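Local coordinates for protein beta-phenylalanine aminotransferase (Variovorax paradoxus, PDB 4AO9) that probably transfers the amino group of beta-phenylalanine to a keto acid acceptor, using pyridoxal-5'-phosphate as cofactor, as a class-III aminotransferase, at residues C137-Q145 and P269-R279; A155-F166 and A297-F308. All coordinates share one frame; numbering follows the deposited sequence.

Contact 1 (C137-Q145 and P269-R279); sequences CERFPQIEQ and PHGLANKLGIR
The end of helix 129-139 and the turn after it meet the start of helix 272-276 through His270 and Asn274, which reach Arg139 and Gln142, in the large PLP-binding domain of a class-III aminotransferase. The turn is a type I beta turn, Phe140 to Ile143; Gly271 is the N-cap of the short helix 272-276. The tight part begins at the end of helix 129-139, where His270 ND1 donates to Arg139 O at 2.7 Å. That bond lies in the carbonyl plane, on a lone pair, and close to the imidazole plane. Phe140 slides under the same loop: its CD1 edge comes to 3.3 Å from His270 O, and CE1 sits beside Gly271 N, while the ring also packs on Leu285 of strand 282-286. Gln142 is also buried. Its CG stands between backbone N and carbonyl carbon (chi1 68°) and the chain bends again at chi2, turning the amide toward the helix. There OE1 takes a bond from Asn274 ND2 at 2.9 Å, the two amide planes standing 76° apart, and ND2 also donates to His270 O, so that one NH2 ties the turn residue Gln142 to the backbone carbonyl just before its own helix.

The outer side is looser. The bent side chain of Arg279 lays its CD against Gln142 CB at 3.4 Å, but its NH1 stays 4.1 Å from Glu144 OE2, too far for a salt bridge, while Glu144 OE1 is engaged by Ala302 N. Back inside, a single water closes the polar cluster: it accepts from Gln142 NE2 and Asn274 N, and donates to His270 O at 2.8 Å.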
loop_
_atom_site.group_PDB
_atom_site.type_symbol
_atom_site.label_atom_id
_atom_site.label_comp_id
_atom_site.label_asym_id
_atom_site.label_seq_id
_atom_site.Cartn_x
_atom_site.Cartn_y
_atom_site.Cartn_z
ATOM N N CYS A 137 14.785 -2.146 14.114
ATOM C CA CYS A 137 15.407 -1.098 14.920
ATOM C C CYS A 137 16.831 -1.479 15.313
ATOM O O CYS A 137 17.701 -0.615 15.403
ATOM C CB CYS A 137 14.573 -0.798 16.165
ATOM S SG CYS A 137 12.979 -0.004 15.789
ATOM N N GLU A 138 17.059 -2.765 15.556
ATOM C CA GLU A 138 18.403 -3.242 15.908
ATOM C C GLU A 138 19.340 -3.220 14.710
ATOM O O GLU A 138 20.533 -2.919 14.855
ATOM C CB GLU A 138 18.338 -4.644 16.512
ATOM C CG GLU A 138 17.773 -4.656 17.911
ATOM C CD GLU A 138 17.514 -6.060 18.458
ATOM O OE1 GLU A 138 17.552 -7.052 17.688
ATOM O OE2 GLU A 138 17.232 -6.151 19.665
ATOM N N ARG A 139 18.815 -3.538 13.531
ATOM C CA ARG A 139 19.610 -3.573 12.311
ATOM C C ARG A 139 19.951 -2.177 11.808
ATOM O O ARG A 139 21.025 -1.957 11.248
ATOM C CB ARG A 139 18.860 -4.353 11.230
ATOM C CG ARG A 139 19.664 -4.597 9.962
ATOM C CD ARG A 139 18.962 -5.619 9.108
ATOM N NE ARG A 139 19.643 -5.878 7.835
ATOM C CZ ARG A 139 19.705 -7.077 7.265
ATOM N NH1 ARG A 139 19.164 -8.135 7.866
ATOM N NH2 ARG A 139 20.312 -7.219 6.095
ATOM N N PHE A 140 19.026 -1.238 12.012
ATOM C CA PHE A 140 19.190 0.132 11.552
ATOM C C PHE A 140 18.964 1.062 12.754
ATOM O O PHE A 140 17.872 1.600 12.946
ATOM C CB PHE A 140 18.190 0.435 10.425
ATOM C CG PHE A 140 18.222 -0.560 9.289
ATOM C CD1 PHE A 140 19.255 -0.548 8.354
ATOM C CD2 PHE A 140 17.202 -1.497 9.137
ATOM C CE1 PHE A 140 19.285 -1.458 7.298
ATOM C CE2 PHE A 140 17.219 -2.404 8.075
ATOM C CZ PHE A 140 18.265 -2.389 7.161
ATOM N N PRO A 141 20.006 1.251 13.582
ATOM C CA PRO A 141 19.819 1.928 14.867
ATOM C C PRO A 141 19.407 3.405 14.798
ATOM O O PRO A 141 18.990 3.977 15.816
ATOM C CB PRO A 141 21.179 1.757 15.556
ATOM C CG PRO A 141 21.794 0.591 14.889
ATOM C CD PRO A 141 21.356 0.670 13.464
ATOM N N GLN A 142 19.511 4.015 13.618
ATOM C CA GLN A 142 18.948 5.352 13.389
ATOM C C GLN A 142 17.420 5.335 13.427
ATOM O O GLN A 142 16.777 6.391 13.424
ATOM C CB GLN A 142 19.437 5.949 12.061
ATOM C CG GLN A 142 18.913 5.236 10.811
ATOM C CD GLN A 142 19.804 4.098 10.340
ATOM O OE1 GLN A 142 20.250 3.253 11.125
ATOM N NE2 GLN A 142 20.061 4.070 9.034
ATOM N N ILE A 143 16.851 4.129 13.469
ATOM C CA ILE A 143 15.406 3.966 13.632
ATOM C C ILE A 143 15.146 3.582 15.091
ATOM O O ILE A 143 15.397 2.440 15.505
ATOM C CB ILE A 143 14.848 2.910 12.657
ATOM C CG1 ILE A 143 15.104 3.354 11.209
ATOM C CG2 ILE A 143 13.363 2.658 12.926
ATOM C CD1 ILE A 143 14.722 2.309 10.166
ATOM N N GLU A 144 14.703 4.557 15.881
ATOM C CA GLU A 144 14.448 4.348 17.312
ATOM C C GLU A 144 13.084 3.708 17.517
ATOM O O GLU A 144 12.926 2.829 18.379
ATOM C CB GLU A 144 14.546 5.664 18.093
ATOM C CG GLU A 144 15.939 6.263 18.019
ATOM C CD GLU A 144 16.089 7.603 18.706
ATOM O OE1 GLU A 144 15.093 8.263 19.075
ATOM O OE2 GLU A 144 17.264 7.992 18.912
ATOM N N GLN A 145 12.096 4.190 16.763
ATOM C CA GLN A 145 10.791 3.533 16.658
ATOM C C GLN A 145 10.329 3.624 15.219
ATOM O O GLN A 145 10.789 4.484 14.465
ATOM C CB GLN A 145 9.747 4.211 17.532
ATOM C CG GLN A 145 10.031 4.158 19.020
ATOM C CD GLN A 145 8.890 4.739 19.810
ATOM O OE1 GLN A 145 8.260 5.713 19.395
ATOM N NE2 GLN A 145 8.590 4.123 20.937
ATOM N N PRO A 269 25.671 -4.154 5.477
ATOM C CA PRO A 269 25.086 -4.882 6.611
ATOM C C PRO A 269 24.030 -4.082 7.387
ATOM O O PRO A 269 23.034 -4.650 7.840
ATOM C CB PRO A 269 26.307 -5.194 7.479
ATOM C CG PRO A 269 27.399 -5.357 6.473
ATOM C CD PRO A 269 27.144 -4.286 5.455
ATOM N N HIS A 270 24.235 -2.773 7.502
ATOM C CA HIS A 270 23.289 -1.916 8.199
ATOM C C HIS A 270 22.778 -0.766 7.326
ATOM O O HIS A 270 22.389 0.295 7.822
ATOM C CB HIS A 270 23.898 -1.449 9.518
ATOM C CG HIS A 270 24.282 -2.592 10.398
ATOM N ND1 HIS A 270 23.355 -3.302 11.131
ATOM C CD2 HIS A 270 25.472 -3.210 10.594
ATOM C CE1 HIS A 270 23.964 -4.283 11.775
ATOM N NE2 HIS A 270 25.245 -4.257 11.455
ATOM N N GLY A 271 22.775 -1.006 6.019
ATOM C CA GLY A 271 22.274 -0.024 5.059
ATOM C C GLY A 271 23.312 1.004 4.647
ATOM O O GLY A 271 24.340 1.188 5.307
ATOM N N LEU A 272 23.020 1.703 3.560
ATOM C CA LEU A 272 23.971 2.647 2.984
ATOM C C LEU A 272 24.251 3.863 3.869
ATOM O O LEU A 272 25.404 4.241 4.031
ATOM C CB LEU A 272 23.534 3.065 1.579
ATOM C CG LEU A 272 24.571 3.863 0.773
ATOM C CD1 LEU A 272 25.900 3.140 0.673
ATOM C CD2 LEU A 272 24.032 4.182 -0.606
ATOM N N ALA A 273 23.222 4.467 4.458
ATOM C CA ALA A 273 23.441 5.666 5.273
ATOM C C ALA A 273 24.400 5.392 6.429
ATOM O O ALA A 273 25.293 6.203 6.696
ATOM C CB ALA A 273 22.120 6.232 5.778
ATOM N N ASN A 274 24.252 4.233 7.074
ATOM C CA ASN A 274 25.186 3.842 8.138
ATOM C C ASN A 274 26.610 3.639 7.649
ATOM O O ASN A 274 27.565 4.028 8.336
ATOM C CB ASN A 274 24.689 2.613 8.904
ATOM C CG ASN A 274 23.584 2.960 9.871
ATOM O OD1 ASN A 274 23.613 4.018 10.500
ATOM N ND2 ASN A 274 22.587 2.087 9.983
ATOM N N LYS A 275 26.763 3.037 6.471
ATOM C CA LYS A 275 28.086 2.875 5.859
ATOM C C LYS A 275 28.755 4.234 5.609
ATOM O O LYS A 275 29.970 4.396 5.838
ATOM C CB LYS A 275 27.983 2.083 4.555
ATOM C CG LYS A 275 29.341 1.697 3.968
ATOM C CD LYS A 275 29.205 0.674 2.859
ATOM C CE LYS A 275 30.574 0.270 2.307
ATOM N NZ LYS A 275 31.172 1.354 1.483
ATOM N N LEU A 276 27.960 5.203 5.154
ATOM C CA LEU A 276 28.448 6.557 4.862
ATOM C C LEU A 276 28.651 7.402 6.116
ATOM O O LEU A 276 29.330 8.434 6.073
ATOM C CB LEU A 276 27.487 7.272 3.902
ATOM C CG LEU A 276 27.316 6.630 2.522
ATOM C CD1 LEU A 276 26.197 7.303 1.745
ATOM C CD2 LEU A 276 28.641 6.629 1.724
ATOM N N GLY A 277 28.044 6.981 7.224
ATOM C CA GLY A 277 28.138 7.704 8.493
ATOM C C GLY A 277 27.334 8.991 8.550
ATOM O O GLY A 277 27.758 9.971 9.165
ATOM N N ILE A 278 26.174 8.997 7.899
ATOM C CA ILE A 278 25.273 10.146 7.940
ATOM C C ILE A 278 23.934 9.724 8.528
ATOM O O ILE A 278 23.278 8.802 8.022
ATOM C CB ILE A 278 25.078 10.799 6.548
ATOM C CG1 ILE A 278 26.443 11.140 5.935
ATOM C CG2 ILE A 278 24.192 12.053 6.661
ATOM C CD1 ILE A 278 26.399 11.508 4.466
ATOM N N ARG A 279 23.539 10.408 9.595
ATOM C CA ARG A 279 22.319 10.093 10.336
ATOM C C ARG A 279 21.165 10.967 9.869
ATOM O O ARG A 279 21.216 12.183 10.022
ATOM C CB ARG A 279 22.536 10.295 11.841
ATOM C CG ARG A 279 21.268 10.143 12.691
ATOM C CD ARG A 279 21.071 8.713 13.159
ATOM N NE ARG A 279 21.697 8.441 14.455
ATOM C CZ ARG A 279 21.040 8.110 15.572
ATOM N NH1 ARG A 279 19.720 7.994 15.584
ATOM N NH2 ARG A 279 21.718 7.885 16.690
HETATM O O HOH W 1 21.665 2.848 6.925
#

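Contact 2 (A155-F166 and A297-F308)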
loop_
_atom_site.group_PDB
_atom_site.type_symbol
_atom_site.label_atom_id
_atom_site.label_comp_id
_atom_site.label_asym_id
_atom_site.label_seq_id
_atom_site.Cartn_x
_atom_site.Cartn_y
_atom_site.Cartn_z
ATOM N N ALA A 155 5.124 4.541 3.005
ATOM C CA ALA A 155 6.130 4.890 4.018
ATOM C C ALA A 155 6.645 6.312 3.786
ATOM O O ALA A 155 6.749 7.126 4.727
ATOM C CB ALA A 155 7.267 3.899 4.002
ATOM N N ASN A 156 6.951 6.624 2.536
ATOM C CA ASN A 156 7.415 7.983 2.214
ATOM C C ASN A 156 6.330 9.035 2.425
ATOM O O ASN A 156 6.614 10.124 2.945
ATOM C CB ASN A 156 7.978 8.033 0.800
ATOM C CG ASN A 156 9.371 7.465 0.724
ATOM O OD1 ASN A 156 10.203 7.710 1.609
ATOM N ND2 ASN A 156 9.645 6.706 -0.333
ATOM N N LEU A 157 5.087 8.724 2.057
ATOM C CA LEU A 157 3.983 9.656 2.323
ATOM C C LEU A 157 3.871 9.957 3.814
ATOM O O LEU A 157 3.692 11.121 4.217
ATOM C CB LEU A 157 2.652 9.108 1.794
ATOM C CG LEU A 157 2.481 9.203 0.276
ATOM C CD1 LEU A 157 1.283 8.374 -0.179
ATOM C CD2 LEU A 157 2.341 10.669 -0.190
ATOM N N MET A 158 3.982 8.919 4.640
ATOM C CA MET A 158 3.864 9.112 6.068
ATOM C C MET A 158 5.040 9.846 6.659
ATOM O O MET A 158 4.856 10.660 7.564
ATOM C CB MET A 158 3.635 7.789 6.797
ATOM C CG MET A 158 2.341 7.084 6.424
ATOM S SD MET A 158 0.845 8.107 6.413
ATOM C CE MET A 158 0.821 8.773 8.076
ATOM N N ALA A 159 6.247 9.557 6.174
ATOM C CA ALA A 159 7.432 10.284 6.644
ATOM C C ALA A 159 7.305 11.773 6.359
ATOM O O ALA A 159 7.617 12.606 7.214
ATOM C CB ALA A 159 8.689 9.731 6.013
ATOM N N LEU A 160 6.869 12.098 5.148
ATOM C CA LEU A 160 6.641 13.501 4.785
ATOM C C LEU A 160 5.583 14.152 5.657
ATOM O O LEU A 160 5.768 15.263 6.164
ATOM C CB LEU A 160 6.286 13.643 3.300
ATOM C CG LEU A 160 7.388 13.290 2.304
ATOM C CD1 LEU A 160 6.832 13.380 0.884
ATOM C CD2 LEU A 160 8.620 14.212 2.492
ATOM N N THR A 161 4.469 13.461 5.851
ATOM C CA THR A 161 3.370 13.950 6.660
ATOM C C THR A 161 3.854 14.230 8.077
ATOM O O THR A 161 3.533 15.278 8.663
ATOM C CB THR A 161 2.270 12.874 6.674
ATOM O OG1 THR A 161 1.785 12.716 5.337
ATOM C CG2 THR A 161 1.128 13.274 7.587
ATOM N N ALA A 162 4.636 13.299 8.619
ATOM C CA ALA A 162 5.201 13.460 9.957
ATOM C C ALA A 162 6.061 14.714 10.038
ATOM O O ALA A 162 5.958 15.495 10.995
ATOM C CB ALA A 162 6.028 12.235 10.323
ATOM N N ALA A 163 6.925 14.898 9.045
ATOM C CA ALA A 163 7.859 16.022 9.056
ATOM C C ALA A 163 7.147 17.367 8.947
ATOM O O ALA A 163 7.510 18.326 9.654
ATOM C CB ALA A 163 8.879 15.860 7.953
ATOM N N LEU A 164 6.127 17.439 8.085
ATOM C CA LEU A 164 5.361 18.678 7.937
ATOM C C LEU A 164 4.745 19.058 9.282
ATOM O O LEU A 164 4.819 20.210 9.698
ATOM C CB LEU A 164 4.258 18.561 6.875
ATOM C CG LEU A 164 4.580 18.316 5.403
ATOM C CD1 LEU A 164 3.425 18.787 4.524
ATOM C CD2 LEU A 164 5.837 18.981 4.945
ATOM N N HIS A 165 4.164 18.079 9.974
ATOM C CA HIS A 165 3.494 18.363 11.232
ATOM C C HIS A 165 4.493 18.697 12.334
ATOM O O HIS A 165 4.288 19.635 13.121
ATOM C CB HIS A 165 2.589 17.207 11.672
ATOM C CG HIS A 165 1.575 17.619 12.691
ATOM N ND1 HIS A 165 0.363 18.172 12.344
ATOM C CD2 HIS A 165 1.617 17.620 14.047
ATOM C CE1 HIS A 165 -0.311 18.472 13.442
ATOM N NE2 HIS A 165 0.426 18.144 14.489
ATOM N N PHE A 166 5.579 17.933 12.389
ATOM C CA PHE A 166 6.590 18.107 13.429
ATOM C C PHE A 166 7.210 19.505 13.382
ATOM O O PHE A 166 7.430 20.125 14.414
ATOM C CB PHE A 166 7.692 17.055 13.293
ATOM C CG PHE A 166 8.667 17.055 14.437
ATOM C CD1 PHE A 166 8.338 16.443 15.642
ATOM C CD2 PHE A 166 9.904 17.677 14.309
ATOM C CE1 PHE A 166 9.238 16.437 16.705
ATOM C CE2 PHE A 166 10.812 17.676 15.362
ATOM C CZ PHE A 166 10.471 17.065 16.561
ATOM N N ALA A 297 7.996 0.570 5.736
ATOM C CA ALA A 297 8.084 1.081 7.117
ATOM C C ALA A 297 8.684 2.466 7.101
ATOM O O ALA A 297 9.469 2.806 6.226
ATOM C CB ALA A 297 8.916 0.149 8.031
ATOM N N PHE A 298 8.263 3.288 8.047
ATOM C CA PHE A 298 8.936 4.559 8.288
ATOM C C PHE A 298 9.260 4.639 9.756
ATOM O O PHE A 298 8.500 4.159 10.596
ATOM C CB PHE A 298 8.105 5.767 7.817
ATOM C CG PHE A 298 6.863 6.049 8.637
ATOM C CD1 PHE A 298 5.719 5.269 8.500
ATOM C CD2 PHE A 298 6.824 7.148 9.509
ATOM C CE1 PHE A 298 4.557 5.545 9.244
ATOM C CE2 PHE A 298 5.676 7.428 10.254
ATOM C CZ PHE A 298 4.549 6.630 10.122
ATOM N N GLY A 299 10.413 5.220 10.071
ATOM C CA GLY A 299 10.799 5.373 11.467
ATOM C C GLY A 299 11.976 6.305 11.604
ATOM O O GLY A 299 12.450 6.879 10.612
ATOM N N GLY A 300 12.452 6.447 12.832
ATOM C CA GLY A 300 13.566 7.352 13.089
ATOM C C GLY A 300 13.492 7.833 14.513
ATOM O O GLY A 300 13.240 7.050 15.420
ATOM N N ARG A 301 13.697 9.127 14.709
ATOM C CA ARG A 301 13.689 9.723 16.051
ATOM C C ARG A 301 12.400 9.428 16.796
ATOM O O ARG A 301 11.313 9.644 16.265
ATOM C CB ARG A 301 13.840 11.239 15.948
ATOM C CG ARG A 301 15.219 11.723 15.613
ATOM C CD ARG A 301 15.186 13.168 15.108
ATOM N NE ARG A 301 14.584 14.090 16.082
ATOM C CZ ARG A 301 14.538 15.413 15.921
ATOM N NH1 ARG A 301 15.085 15.956 14.841
ATOM N NH2 ARG A 301 13.954 16.191 16.831
ATOM N N ALA A 302 12.525 8.946 18.031
ATOM C CA ALA A 302 11.363 8.679 18.870
ATOM C C ALA A 302 10.495 9.929 19.087
ATOM O O ALA A 302 9.264 9.823 19.126
ATOM C CB ALA A 302 11.800 8.084 20.206
ATOM N N ASP A 303 11.106 11.108 19.184
ATOM C CA ASP A 303 10.304 12.313 19.412
ATOM C C ASP A 303 9.455 12.703 18.207
ATOM O O ASP A 303 8.379 13.270 18.371
ATOM C CB ASP A 303 11.127 13.503 19.969
ATOM C CG ASP A 303 12.189 14.020 19.001
ATOM O OD1 ASP A 303 12.612 13.279 18.091
ATOM O OD2 ASP A 303 12.624 15.185 19.168
ATOM N N VAL A 304 9.908 12.364 17.000
ATOM C CA VAL A 304 9.091 12.587 15.803
ATOM C C VAL A 304 8.020 11.503 15.704
ATOM O O VAL A 304 6.845 11.794 15.414
ATOM C CB VAL A 304 9.963 12.647 14.522
ATOM C CG1 VAL A 304 9.093 12.774 13.268
ATOM C CG2 VAL A 304 10.953 13.826 14.619
ATOM N N MET A 305 8.412 10.254 15.944
ATOM C CA MET A 305 7.459 9.145 15.879
ATOM C C MET A 305 6.365 9.248 16.950
ATOM O O MET A 305 5.273 8.682 16.785
ATOM C CB MET A 305 8.188 7.806 15.963
ATOM C CG MET A 305 9.080 7.511 14.746
ATOM S SD MET A 305 8.203 7.572 13.154
ATOM C CE MET A 305 7.075 6.175 13.325
ATOM N N ALA A 306 6.653 9.982 18.019
ATOM C CA ALA A 306 5.696 10.193 19.102
ATOM C C ALA A 306 4.424 10.888 18.623
ATOM O O ALA A 306 3.365 10.778 19.269
ATOM C CB ALA A 306 6.338 10.983 20.221
ATOM N N LEU A 307 4.510 11.575 17.483
ATOM C CA LEU A 307 3.317 12.197 16.906
ATOM C C LEU A 307 2.226 11.161 16.669
ATOM O O LEU A 307 1.043 11.507 16.656
ATOM C CB LEU A 307 3.655 12.886 15.587
ATOM C CG LEU A 307 4.487 14.160 15.699
ATOM C CD1 LEU A 307 4.849 14.684 14.317
ATOM C CD2 LEU A 307 3.731 15.195 16.503
ATOM N N PHE A 308 2.629 9.905 16.476
ATOM C CA PHE A 308 1.687 8.818 16.163
ATOM C C PHE A 308 1.312 7.924 17.335
ATOM O O PHE A 308 0.548 6.981 17.161
ATOM C CB PHE A 308 2.241 7.935 15.040
ATOM C CG PHE A 308 2.460 8.668 13.766
ATOM C CD1 PHE A 308 1.395 8.893 12.897
ATOM C CD2 PHE A 308 3.720 9.169 13.443
ATOM C CE1 PHE A 308 1.595 9.584 11.711
ATOM C CE2 PHE A 308 3.928 9.871 12.271
ATOM C CZ PHE A 308 2.858 10.075 11.394
#
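Met158 lays its CB on the face of the Phe298 ring, 3.6 Å from the centroid, and this CH-pi contact opens a seam between helix 152-167 and the strand-turn-helix unit 297-308. The setting is the alpha/beta core of the large domain: strand 296-300 lies in the seven-stranded sheet, antiparallel to both of its neighbours, and the helix passes over it, the axes of 155-166 and 297-300 coming within 7.4 Å. Small residues line the approach. Ala155 CB drops to 3.3 Å from Ala297 O, and beside Ala159 the Phe298 ring stands up from the strand toward the helix.

Further along the helix, Ala162 offers a shallow hollow, which three bumps surround. Phe308 points its edge into it, with CE2 3.7 Å from Ala162 CB; Val304 CG1 flanks it, and Leu307 CD1 rests 3.6 Å from Ala162 O. The same Phe308 ring touches the methyl end of Met158, whose chain curls at chi2 and chi3, while one of its faces receives Phe298 CZ.

At the far end the larger bump belongs to the helix. Phe166, with CG anti to the backbone N (chi1 -172°), reaches over the start of helix 302-305 and sets its ring squarely above Val304 CG2, which lies 3.6 Å from the centroid. Leu307 CD1 meets this residue at CB. Arg301 and Asp303 border the ring, joined side-on by a two-nitrogen salt bridge, NH2 to OD2 being 2.9 Å.

No hydrogen bond crosses between the two segments: methyl groups, ring faces and ring edges make the fit, and the Arg301-Asp303 pair at its margin spends its charges on each other and, through Arg301 NH1, on Asp281, rather than across the contact.

The two contacts adjoin, their centres about 16 Å apart, and their segments alternate along the chain. Glu144 joins them: its N probably bonds to Gly300 O at 2.9 Å, and its OE1 probably bonds to Ala302 N, also at 2.9 Å. Gly300 faces both Glu144 and Gln145, a classic beta bulge where strand 145-149 starts beside strand 296-300. Contact 2 is nearer the cofactor, with the Ala155 side chain about 7 Å from PLP and Asn156 in the pocket itself, hydrogen-bonded to Asp260; in contact 1 the side chain of Ala273 is about 13 Å from the bound PLP. Both also touch the second subunit.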